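Local coordinates for amidohydrolase 3 domain-containing protein (Bacillus thuringiensis serovar konkukian, PDB 3GGM) that is of unknown function but probably belongs, as a whole, to hydrolases acting on non-peptide carbon-nitrogen bonds, this chain being a short N-terminal piece of it, at residues Leu63-Ser66 with His67-Val70. Numbering follows the deposited sequence.
Sequences LNDS and HIHV
One carboxylate oxygen, Asp65 OD2, accepts two hydrogen bonds from the same residue, His67, two positions further on. The ring reaches it through ND1 at 2.7 Å from OD2, on the syn lone pair and almost in the ring plane, and the two flat groups lie nearly coplanar, 29° apart. From the anti side, somewhat out of the carboxylate plane, the backbone His67 N donates to OD2 at 2.8 Å. With its CG anti to the backbone N (chi1 -169°), Asp65 carries the carboxylate forward to receive both, an arrangement that fixes the rotation of the imidazole. Ser66 OG sits over one face of that ring, 3.2 Å from His67 CE1 and offset toward the rim. These residues form a type I beta turn, closed by Ile68 N donating to Asp65 O (3.1 Å), with an Asx turn built on its first residue; at the turn's two ends Asp65 CB meets Ile68 CG1 at 4.0 Å. The turn reverses the chain into strand 68-71, whose Ile68-Val70 part pairs in parallel with a strand of a second subunit, while the His67 ring stacks on His67 of a third. Behind the turn a water accepts from Asp65 N and donates to Ile68 O, bridging the two arms. Further back, Leu63 CB rests against Val70 CG2 at 3.7 Å.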
loop_
_atom_site.group_PDB
_atom_site.type_symbol
_atom_site.label_atom_id
_atom_site.label_comp_id
_atom_site.label_asym_id
_atom_site.label_seq_id
_atom_site.Cartn_x
_atom_site.Cartn_y
_atom_site.Cartn_z
ATOM N N LEU A 63 -1.562 -5.285 3.594
ATOM C CA LEU A 63 -2.955 -5.136 3.183
ATOM C C LEU A 63 -3.709 -6.282 3.832
ATOM O O LEU A 63 -3.323 -7.445 3.712
ATOM C CB LEU A 63 -3.101 -5.212 1.662
ATOM C CG LEU A 63 -2.522 -4.068 0.822
ATOM C CD1 LEU A 63 -2.966 -2.719 1.396
ATOM C CD2 LEU A 63 -1.002 -4.171 0.813
ATOM N N ASN A 64 -4.790 -5.940 4.516
ATOM C CA ASN A 64 -5.587 -6.912 5.239
ATOM C C ASN A 64 -7.083 -6.678 5.002
ATOM O O ASN A 64 -7.759 -6.015 5.794
ATOM C CB ASN A 64 -5.237 -6.785 6.726
ATOM C CG ASN A 64 -6.018 -7.731 7.602
ATOM O OD1 ASN A 64 -6.523 -8.757 7.141
ATOM N ND2 ASN A 64 -6.101 -7.404 8.887
ATOM N N ASP A 65 -7.588 -7.209 3.895
ATOM C CA ASP A 65 -8.991 -7.063 3.554
ATOM C C ASP A 65 -9.447 -8.249 2.722
ATOM O O ASP A 65 -8.698 -8.754 1.890
ATOM C CB ASP A 65 -9.227 -5.780 2.766
ATOM C CG ASP A 65 -10.699 -5.460 2.625
ATOM O OD1 ASP A 65 -11.233 -4.761 3.511
ATOM O OD2 ASP A 65 -11.327 -5.923 1.646
ATOM N N SER A 66 -10.684 -8.676 2.947
ATOM C CA SER A 66 -11.267 -9.816 2.243
ATOM C C SER A 66 -11.389 -9.619 0.728
ATOM O O SER A 66 -11.568 -10.584 -0.011
ATOM C CB SER A 66 -12.661 -10.107 2.802
ATOM O OG SER A 66 -13.564 -9.106 2.369
ATOM N N HIS A 67 -11.301 -8.379 0.262
ATOM C CA HIS A 67 -11.429 -8.115 -1.167
ATOM C C HIS A 67 -10.094 -7.914 -1.862
ATOM O O HIS A 67 -10.054 -7.692 -3.072
ATOM C CB HIS A 67 -12.285 -6.873 -1.405
ATOM C CG HIS A 67 -13.603 -6.907 -0.701
ATOM N ND1 HIS A 67 -13.761 -6.481 0.600
ATOM C CD2 HIS A 67 -14.816 -7.354 -1.101
ATOM C CE1 HIS A 67 -15.015 -6.665 0.972
ATOM N NE2 HIS A 67 -15.676 -7.195 -0.042
ATOM N N ILE A 68 -9.009 -7.983 -1.098
ATOM C CA ILE A 68 -7.680 -7.783 -1.647
ATOM C C ILE A 68 -6.807 -9.019 -1.479
ATOM O O ILE A 68 -6.833 -9.672 -0.441
ATOM C CB ILE A 68 -6.949 -6.606 -0.938
ATOM C CG1 ILE A 68 -7.803 -5.328 -0.989
ATOM C CG2 ILE A 68 -5.596 -6.368 -1.589
ATOM C CD1 ILE A 68 -7.961 -4.735 -2.366
ATOM N N HIS A 69 -6.039 -9.339 -2.513
ATOM C CA HIS A 69 -5.113 -10.453 -2.448
ATOM C C HIS A 69 -3.732 -9.863 -2.681
ATOM O O HIS A 69 -3.482 -9.261 -3.727
ATOM C CB HIS A 69 -5.373 -11.487 -3.540
ATOM C CG HIS A 69 -4.338 -12.573 -3.576
ATOM N ND1 HIS A 69 -4.485 -13.767 -2.907
ATOM C CD2 HIS A 69 -3.098 -12.597 -4.124
ATOM C CE1 HIS A 69 -3.381 -14.480 -3.037
ATOM N NE2 HIS A 69 -2.523 -13.793 -3.770
ATOM N N VAL A 70 -2.842 -10.014 -1.710
ATOM C CA VAL A 70 -1.481 -9.504 -1.869
ATOM C C VAL A 70 -0.701 -10.587 -2.596
ATOM O O VAL A 70 -0.626 -11.712 -2.113
ATOM C CB VAL A 70 -0.806 -9.249 -0.504
ATOM C CG1 VAL A 70 0.544 -8.534 -0.711
ATOM C CG2 VAL A 70 -1.728 -8.420 0.378
HETATM O O HOH W 1 -5.944 -8.813 2.125
#